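Side-chain contacts in NOL1/NOP2/sun family protein (Enterococcus faecium, PDB 3M4X), which probably methylates cytosine bases of ribosomal RNA, using S-adenosylmethionine as methyl donor, as other RsmF-like members of the NOL1/NOP2/sun family do: residues F40-N43 against G49-M52; Y86-E91 against K119-A124; E215-A220 against S247-N252. One frame throughout, in Å; residues are numbered along the deposited sequence.

Contact 1: F40-N43 against G49-M52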
loop_
_atom_site.group_PDB
_atom_site.type_symbol
_atom_site.label_atom_id
_atom_site.label_comp_id
_atom_site.label_asym_id
_atom_site.label_seq_id
_atom_site.Cartn_x
_atom_site.Cartn_y
_atom_site.Cartn_z
ATOM N N PHE A 40 -10.676 -7.244 3.537
ATOM C CA PHE A 40 -9.842 -7.117 2.356
ATOM C C PHE A 40 -10.495 -6.114 1.441
ATOM O O PHE A 40 -11.627 -5.723 1.671
ATOM C CB PHE A 40 -9.675 -8.467 1.638
ATOM C CG PHE A 40 -10.954 -9.027 1.071
ATOM C CD1 PHE A 40 -11.268 -8.853 -0.265
ATOM C CD2 PHE A 40 -11.832 -9.750 1.874
ATOM C CE1 PHE A 40 -12.440 -9.387 -0.797
ATOM C CE2 PHE A 40 -13.012 -10.283 1.356
ATOM C CZ PHE A 40 -13.314 -10.100 0.022
ATOM N N ARG A 41 -9.766 -5.693 0.414
ATOM C CA ARG A 41 -10.272 -4.747 -0.576
ATOM C C ARG A 41 -10.156 -5.289 -1.995
ATOM O O ARG A 41 -9.228 -6.033 -2.323
ATOM C CB ARG A 41 -9.506 -3.422 -0.505
ATOM C CG ARG A 41 -9.886 -2.512 0.647
ATOM C CD ARG A 41 -9.041 -1.240 0.619
ATOM N NE ARG A 41 -7.699 -1.534 1.082
ATOM C CZ ARG A 41 -6.618 -1.592 0.313
ATOM N NH1 ARG A 41 -6.680 -1.335 -0.980
ATOM N NH2 ARG A 41 -5.457 -1.893 0.860
ATOM N N TRP A 42 -11.114 -4.906 -2.831
ATOM C CA TRP A 42 -10.997 -5.120 -4.254
ATOM C C TRP A 42 -10.208 -3.967 -4.882
ATOM O O TRP A 42 -9.910 -2.958 -4.224
ATOM C CB TRP A 42 -12.379 -5.319 -4.916
ATOM C CG TRP A 42 -13.327 -4.164 -4.790
ATOM C CD1 TRP A 42 -14.186 -3.911 -3.751
ATOM C CD2 TRP A 42 -13.528 -3.113 -5.739
ATOM N NE1 TRP A 42 -14.909 -2.769 -4.004
ATOM C CE2 TRP A 42 -14.517 -2.256 -5.212
ATOM C CE3 TRP A 42 -12.974 -2.819 -6.994
ATOM C CZ2 TRP A 42 -14.963 -1.125 -5.889
ATOM C CZ3 TRP A 42 -13.416 -1.696 -7.663
ATOM C CH2 TRP A 42 -14.403 -0.861 -7.113
ATOM N N ASN A 43 -9.871 -4.130 -6.156
ATOM C CA ASN A 43 -8.882 -3.296 -6.811
ATOM C C ASN A 43 -9.437 -2.610 -8.063
ATOM O O ASN A 43 -9.616 -3.251 -9.099
ATOM C CB ASN A 43 -7.653 -4.150 -7.152
ATOM C CG ASN A 43 -6.486 -3.316 -7.626
ATOM O OD1 ASN A 43 -6.635 -2.127 -7.854
ATOM N ND2 ASN A 43 -5.325 -3.936 -7.785
ATOM N N GLY A 49 -12.461 -5.241 -11.708
ATOM C CA GLY A 49 -12.012 -5.616 -10.385
ATOM C C GLY A 49 -13.133 -6.095 -9.483
ATOM O O GLY A 49 -13.066 -7.181 -8.912
ATOM N N LEU A 50 -14.174 -5.287 -9.352
ATOM C CA LEU A 50 -15.264 -5.628 -8.450
ATOM C C LEU A 50 -16.078 -6.801 -8.982
ATOM O O LEU A 50 -16.415 -7.717 -8.232
ATOM C CB LEU A 50 -16.166 -4.414 -8.206
ATOM C CG LEU A 50 -17.482 -4.641 -7.456
ATOM C CD1 LEU A 50 -17.293 -5.085 -5.968
ATOM C CD2 LEU A 50 -18.307 -3.360 -7.535
ATOM N N ASP A 51 -16.403 -6.771 -10.270
ATOM C CA ASP A 51 -17.192 -7.850 -10.861
ATOM C C ASP A 51 -16.504 -9.189 -10.628
ATOM O O ASP A 51 -17.145 -10.180 -10.278
ATOM C CB ASP A 51 -17.414 -7.627 -12.361
ATOM C CG ASP A 51 -18.212 -8.763 -13.010
ATOM O OD1 ASP A 51 -18.801 -9.578 -12.277
ATOM O OD2 ASP A 51 -18.254 -8.846 -14.253
HETATM N N MSE A 52 -15.193 -9.221 -10.822
HETATM C CA MSE A 52 -14.451 -10.462 -10.649
HETATM C C MSE A 52 -14.496 -10.968 -9.207
HETATM O O MSE A 52 -14.536 -12.168 -8.964
HETATM C CB MSE A 52 -13.011 -10.291 -11.132
HETATM C CG MSE A 52 -12.888 -10.182 -12.661
HETATM SE SE MSE A 52 -13.535 -11.787 -13.654
HETATM C CE MSE A 52 -15.379 -11.247 -13.977
HETATM O O HOH W 1 -10.603 -6.406 -7.646
#
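Trp-42 and Leu-50 carry the apolar part of this contact, with the leucine laid over one face of the indole. Leu-50 CB sits 3.7 Å from the centroid of the Trp-42 six-membered ring and only 9° off its normal, a CH-pi contact over the face. CD1 of Leu-50 reaches across to the five-membered ring, 3.9 Å from Trp-42 NE1. The rotation about CA-CB that places the indole here is chi1 61°, with CG between the backbone N and the carbonyl carbon. The backbone of the helix start adds to the cover: Leu-50 N lies 3.6 Å from Trp-42 CE3.

This closes a short connection in the N-terminal RsmF domain, where the chain leaves strand 39-41 and turns into helix 49-56. Phe-71, from the neighbouring strand 70-72, also meets the indole, with ring planes about 40° apart.

The polar part runs through water. One water accepts from Asn-43 N at 2.8 Å and donates, weakly, to Gly-49 O at 2.9 Å. Packing is close beside it, Asn-43 O lying 3.6 Å from Gly-49 CA. The Asn-43 side chain starts away from the helix, and its ND2 donates to the carbonyls of Trp-153 and Gly-85.

Contact 2: Y86-E91 against K119-A124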
loop_
_atom_site.group_PDB
_atom_site.type_symbol
_atom_site.label_atom_id
_atom_site.label_comp_id
_atom_site.label_asym_id
_atom_site.label_seq_id
_atom_site.Cartn_x
_atom_site.Cartn_y
_atom_site.Cartn_z
ATOM N N TYR A 86 -6.408 -8.978 -7.205
ATOM C CA TYR A 86 -7.791 -8.512 -7.172
ATOM C C TYR A 86 -8.274 -8.359 -5.738
ATOM O O TYR A 86 -9.370 -7.873 -5.486
ATOM C CB TYR A 86 -8.713 -9.458 -7.970
ATOM C CG TYR A 86 -8.731 -9.138 -9.458
ATOM C CD1 TYR A 86 -7.571 -9.187 -10.210
ATOM C CD2 TYR A 86 -9.910 -8.758 -10.091
ATOM C CE1 TYR A 86 -7.583 -8.868 -11.590
ATOM C CE2 TYR A 86 -9.943 -8.452 -11.444
ATOM C CZ TYR A 86 -8.778 -8.508 -12.188
ATOM O OH TYR A 86 -8.824 -8.198 -13.521
ATOM N N GLU A 87 -7.449 -8.794 -4.801
ATOM C CA GLU A 87 -7.786 -8.686 -3.391
ATOM C C GLU A 87 -6.548 -8.391 -2.598
ATOM O O GLU A 87 -5.485 -8.957 -2.859
ATOM C CB GLU A 87 -8.410 -9.970 -2.862
ATOM C CG GLU A 87 -9.683 -10.335 -3.567
ATOM C CD GLU A 87 -10.302 -11.593 -3.026
ATOM O OE1 GLU A 87 -11.495 -11.791 -3.295
ATOM O OE2 GLU A 87 -9.607 -12.368 -2.332
ATOM N N TYR A 88 -6.699 -7.485 -1.642
ATOM C CA TYR A 88 -5.651 -7.184 -0.683
ATOM C C TYR A 88 -6.266 -7.332 0.698
ATOM O O TYR A 88 -7.241 -6.648 1.022
ATOM C CB TYR A 88 -5.130 -5.753 -0.869
ATOM C CG TYR A 88 -3.768 -5.549 -0.271
ATOM C CD1 TYR A 88 -2.630 -5.654 -1.058
ATOM C CD2 TYR A 88 -3.608 -5.276 1.091
ATOM C CE1 TYR A 88 -1.375 -5.488 -0.518
ATOM C CE2 TYR A 88 -2.350 -5.107 1.639
ATOM C CZ TYR A 88 -1.239 -5.220 0.827
ATOM O OH TYR A 88 0.021 -5.059 1.345
ATOM N N SER A 89 -5.733 -8.238 1.504
ATOM C CA SER A 89 -6.260 -8.388 2.859
ATOM C C SER A 89 -5.691 -7.301 3.763
ATOM O O SER A 89 -4.499 -7.012 3.735
ATOM C CB SER A 89 -6.015 -9.793 3.425
ATOM O OG SER A 89 -4.639 -10.106 3.455
ATOM N N GLN A 90 -6.575 -6.685 4.538
ATOM C CA GLN A 90 -6.235 -5.550 5.386
ATOM C C GLN A 90 -7.258 -5.491 6.511
ATOM O O GLN A 90 -8.460 -5.633 6.266
ATOM C CB GLN A 90 -6.289 -4.256 4.576
ATOM C CG GLN A 90 -5.825 -3.046 5.347
ATOM C CD GLN A 90 -5.924 -1.767 4.558
ATOM O OE1 GLN A 90 -6.695 -1.666 3.599
ATOM N NE2 GLN A 90 -5.146 -0.771 4.958
ATOM N N GLU A 91 -6.805 -5.304 7.747
ATOM C CA GLU A 91 -7.751 -5.316 8.858
ATOM C C GLU A 91 -8.621 -4.066 8.789
ATOM O O GLU A 91 -8.152 -3.003 8.401
ATOM C CB GLU A 91 -7.036 -5.462 10.200
ATOM C CG GLU A 91 -6.655 -4.168 10.868
ATOM C CD GLU A 91 -7.688 -3.701 11.874
ATOM O OE1 GLU A 91 -8.753 -4.349 12.030
ATOM O OE2 GLU A 91 -7.418 -2.672 12.513
ATOM N N LYS A 119 -1.719 0.461 3.196
ATOM C CA LYS A 119 -2.081 1.836 2.855
ATOM C C LYS A 119 -1.586 2.296 1.477
ATOM O O LYS A 119 -2.299 3.022 0.785
ATOM C CB LYS A 119 -1.652 2.803 3.964
ATOM C CG LYS A 119 -2.267 2.471 5.326
ATOM C CD LYS A 119 -1.589 1.251 5.947
ATOM C CE LYS A 119 -2.374 0.656 7.118
ATOM N NZ LYS A 119 -2.206 1.434 8.374
ATOM N N SER A 120 -0.390 1.870 1.060
ATOM C CA SER A 120 0.155 2.351 -0.203
ATOM C C SER A 120 -0.798 1.896 -1.264
ATOM O O SER A 120 -1.036 2.564 -2.264
ATOM C CB SER A 120 1.523 1.736 -0.507
ATOM O OG SER A 120 2.364 1.781 0.616
ATOM N N THR A 121 -1.340 0.724 -1.008
ATOM C CA THR A 121 -2.137 0.009 -1.971
ATOM C C THR A 121 -3.501 0.700 -2.103
ATOM O O THR A 121 -4.026 0.831 -3.201
ATOM C CB THR A 121 -2.171 -1.486 -1.550
ATOM O OG1 THR A 121 -1.513 -2.288 -2.545
ATOM C CG2 THR A 121 -3.559 -1.964 -1.275
ATOM N N GLN A 122 -4.046 1.226 -1.005
ATOM C CA GLN A 122 -5.254 2.039 -1.160
ATOM C C GLN A 122 -4.980 3.422 -1.777
ATOM O O GLN A 122 -5.824 3.969 -2.497
ATOM C CB GLN A 122 -6.158 2.094 0.108
ATOM C CG GLN A 122 -5.496 2.429 1.405
ATOM C CD GLN A 122 -6.303 1.982 2.653
ATOM O OE1 GLN A 122 -5.705 1.660 3.690
ATOM N NE2 GLN A 122 -7.652 1.990 2.563
ATOM N N LEU A 123 -3.795 3.966 -1.540
ATOM C CA LEU A 123 -3.428 5.245 -2.153
ATOM C C LEU A 123 -3.338 5.101 -3.663
ATOM O O LEU A 123 -3.842 5.927 -4.426
ATOM C CB LEU A 123 -2.080 5.728 -1.616
ATOM C CG LEU A 123 -1.997 6.077 -0.123
ATOM C CD1 LEU A 123 -0.541 6.319 0.282
ATOM C CD2 LEU A 123 -2.850 7.298 0.184
ATOM N N ALA A 124 -2.662 4.051 -4.091
ATOM C CA ALA A 124 -2.495 3.786 -5.500
ATOM C C ALA A 124 -3.852 3.582 -6.180
ATOM O O ALA A 124 -4.050 4.022 -7.314
ATOM C CB ALA A 124 -1.618 2.581 -5.685
#
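This is a buried contact between domains, small in area (218 Å² over both sides) and part apolar, part polar: Tyr-88 and Gln-90, on and just after strand 88-89 of the N-terminal domain, meet Thr-121, Gln-122 and Lys-119 on helix 118-127 of the methyltransferase domain.

The apolar half is a CH-pi contact. Thr-121 CG2 stands over one face of the Tyr-88 ring, 3.9 Å from the centroid and 19° off the normal. It is displaced toward the CB end of the ring, since its nearest ring atom is Tyr-88 CG at 3.7 Å.

The helix belongs to the Rossmann-like methyltransferase fold and follows its strand 108-111; Ser-120 OG is hydrogen-bonded to Asp-111 of that strand. Strand 88-89 is an outer strand of the three-stranded antiparallel sheet, paired with 39-41.

In the polar half, Gln-90 NE2 donates to Gln-122 OE1 at 2.8 Å, with an N-H...O angle of 164°. The acceptor lies almost in the Gln-90 amide plane, whereas the donor stands above the carbonyl plane of Gln-122, and the two amide planes are 59° apart. An extended Gln-90 chain, CG anti to the backbone N, carries its amide across to the helix. Arg-41 NE bonds to Gln-90 OE1, so both ends of this buried amide are engaged, which fixes its flip. Lys-119, which starts away from the strand, bends back until its CE is 3.8 Å from Gln-90 NE2; its NZ makes a long, weak ion pair with Asp-182.

Contact 3: E215-A220 against S247-N252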
loop_
_atom_site.group_PDB
_atom_site.type_symbol
_atom_site.label_atom_id
_atom_site.label_comp_id
_atom_site.label_asym_id
_atom_site.label_seq_id
_atom_site.Cartn_x
_atom_site.Cartn_y
_atom_site.Cartn_z
ATOM N N GLU A 215 10.652 12.177 15.922
ATOM C CA GLU A 215 11.792 12.144 15.014
ATOM C C GLU A 215 11.380 11.847 13.568
ATOM O O GLU A 215 11.872 12.477 12.626
ATOM C CB GLU A 215 12.822 11.118 15.496
ATOM C CG GLU A 215 13.524 11.527 16.787
ATOM C CD GLU A 215 13.902 10.347 17.661
ATOM O OE1 GLU A 215 14.163 9.255 17.112
ATOM O OE2 GLU A 215 13.942 10.517 18.902
ATOM N N ILE A 216 10.485 10.878 13.401
ATOM C CA ILE A 216 10.007 10.510 12.091
ATOM C C ILE A 216 9.286 11.700 11.468
ATOM O O ILE A 216 9.545 12.058 10.314
ATOM C CB ILE A 216 9.090 9.268 12.157
ATOM C CG1 ILE A 216 9.888 8.056 12.632
ATOM C CG2 ILE A 216 8.467 8.965 10.790
ATOM C CD1 ILE A 216 9.059 6.819 12.846
ATOM N N LEU A 217 8.422 12.336 12.256
ATOM C CA LEU A 217 7.614 13.470 11.804
ATOM C C LEU A 217 8.398 14.731 11.500
ATOM O O LEU A 217 7.964 15.552 10.693
ATOM C CB LEU A 217 6.547 13.810 12.847
ATOM C CG LEU A 217 5.348 12.875 12.939
ATOM C CD1 LEU A 217 4.564 13.221 14.187
ATOM C CD2 LEU A 217 4.485 13.020 11.673
ATOM N N SER A 218 9.530 14.913 12.175
ATOM C CA SER A 218 10.332 16.097 11.948
ATOM C C SER A 218 10.993 15.986 10.578
ATOM O O SER A 218 11.242 16.992 9.906
ATOM C CB SER A 218 11.358 16.299 13.073
ATOM O OG SER A 218 12.303 15.244 13.117
ATOM N N SER A 219 11.257 14.755 10.152
ATOM C CA SER A 219 11.722 14.538 8.791
ATOM C C SER A 219 10.578 14.681 7.791
ATOM O O SER A 219 10.729 15.322 6.744
ATOM C CB SER A 219 12.382 13.175 8.658
ATOM O OG SER A 219 13.614 13.143 9.349
ATOM N N ALA A 220 9.431 14.085 8.119
ATOM C CA ALA A 220 8.282 14.080 7.216
ATOM C C ALA A 220 7.896 15.488 6.827
ATOM O O ALA A 220 7.717 15.791 5.644
ATOM C CB ALA A 220 7.073 13.354 7.867
ATOM N N SER A 247 -0.690 17.613 19.232
ATOM C CA SER A 247 -0.478 18.885 19.917
ATOM C C SER A 247 0.926 19.371 19.627
ATOM O O SER A 247 1.136 20.510 19.253
ATOM C CB SER A 247 -0.643 18.712 21.436
ATOM O OG SER A 247 -1.914 18.178 21.740
ATOM N N TRP A 248 1.887 18.485 19.840
ATOM C CA TRP A 248 3.277 18.762 19.552
ATOM C C TRP A 248 3.463 19.276 18.118
ATOM O O TRP A 248 4.175 20.260 17.894
ATOM C CB TRP A 248 4.108 17.500 19.795
ATOM C CG TRP A 248 5.561 17.680 19.471
ATOM C CD1 TRP A 248 6.518 18.229 20.275
ATOM C CD2 TRP A 248 6.223 17.303 18.253
ATOM N NE1 TRP A 248 7.732 18.218 19.636
ATOM C CE2 TRP A 248 7.582 17.658 18.393
ATOM C CE3 TRP A 248 5.798 16.702 17.058
ATOM C CZ2 TRP A 248 8.522 17.423 17.392
ATOM C CZ3 TRP A 248 6.730 16.471 16.062
ATOM C CH2 TRP A 248 8.078 16.841 16.233
ATOM N N LEU A 249 2.820 18.621 17.150
ATOM C CA LEU A 249 2.852 19.098 15.760
ATOM C C LEU A 249 2.322 20.523 15.637
ATOM O O LEU A 249 2.955 21.377 15.017
ATOM C CB LEU A 249 2.052 18.176 14.832
ATOM C CG LEU A 249 2.709 16.874 14.373
ATOM C CD1 LEU A 249 1.737 16.000 13.557
ATOM C CD2 LEU A 249 3.944 17.201 13.571
ATOM N N VAL A 250 1.146 20.767 16.213
ATOM C CA VAL A 250 0.495 22.074 16.132
ATOM C C VAL A 250 1.282 23.169 16.866
ATOM O O VAL A 250 1.256 24.339 16.474
ATOM C CB VAL A 250 -0.944 22.019 16.695
ATOM C CG1 VAL A 250 -1.527 23.428 16.858
ATOM C CG2 VAL A 250 -1.828 21.162 15.810
ATOM N N GLU A 251 1.991 22.787 17.919
ATOM C CA GLU A 251 2.763 23.763 18.679
ATOM C C GLU A 251 4.076 24.129 18.009
ATOM O O GLU A 251 4.565 25.251 18.155
ATOM C CB GLU A 251 3.008 23.261 20.105
ATOM C CG GLU A 251 1.762 23.366 20.969
ATOM C CD GLU A 251 1.803 22.478 22.195
ATOM O OE1 GLU A 251 2.757 21.683 22.336
ATOM O OE2 GLU A 251 0.862 22.564 23.010
ATOM N N ASN A 252 4.644 23.192 17.261
ATOM C CA ASN A 252 5.987 23.393 16.749
ATOM C C ASN A 252 6.067 23.619 15.242
ATOM O O ASN A 252 7.150 23.872 14.704
ATOM C CB ASN A 252 6.900 22.254 17.196
ATOM C CG ASN A 252 7.096 22.230 18.702
ATOM O OD1 ASN A 252 6.469 21.434 19.405
ATOM N ND2 ASN A 252 7.948 23.125 19.210
#
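Leu-217 meets both Trp-248 and Leu-249, and the closer packing is on the leucine side. Leu-217 CD1 lies 4.0 Å from Leu-249 CD1 and 4.1 Å from Leu-249 CD2, so a single methyl group faces both branches of the other leucine. The two side chains cross at about a right angle. In Leu-249, with CG anti to the carbonyl carbon (chi1 -79°), the branched end lies against Leu-217 although CB does not point straight at it. Both residues are buried, and on the sheet side each touches Leu-230 of strand 228-234, with Tyr-232 also against Leu-217.

Because both leucines touch Leu-230, the two helices lie on the same face of the central sheet of the Rossmann-like methyltransferase domain. Helix 205-222 precedes strand 228-234 in the chain, and helix 243-252 follows it. The closest CA atoms, those of Leu-217 and Leu-249, are 8.4 Å apart, so side chains fill the interface. No hydrogen bond spans the pair, and the buried surface is modest at 158 Å².

Toward the outside the fit is looser. Trp-248, partly exposed, offers an edge of its indole rather than a face: CZ3 is 4.2 Å from Leu-217 CB, near the ring plane. With CG anti to the backbone N (chi1 178°), the indole is thrown out toward helix 205-222, where it also touches Gln-214. Ser-218 is likewise partly exposed, and its CB comes only to 4.6 Å from Trp-248 CH2. Its hydroxyl turns back on its own helix, OG donating to Glu-215 O at 2.8 Å from a position tilted 34° out of that carbonyl plane.

In the fold
From the N terminus, contact 1 closes first, a short loop of five residues between strand 39-41 and the helix starting at 49. Contact 2 opens after that and spans 27 residues, from strand 88-89 to helix 118-127, joining the N-terminal domain to the methyltransferase domain. Contact 3 comes last, bringing two helices of the methyltransferase domain together across 26 residues that include strand 228-234. The three are in series, with none nested or crossed. Contacts 1 and 2, centres 10 Å apart, share one antiparallel sheet and touch chiefly through Arg-41, whose backbone and side chain both reach segment 86-91. Contact 3 stands apart, its centre about 27 Å from contact 2's and 36 Å from contact 1's.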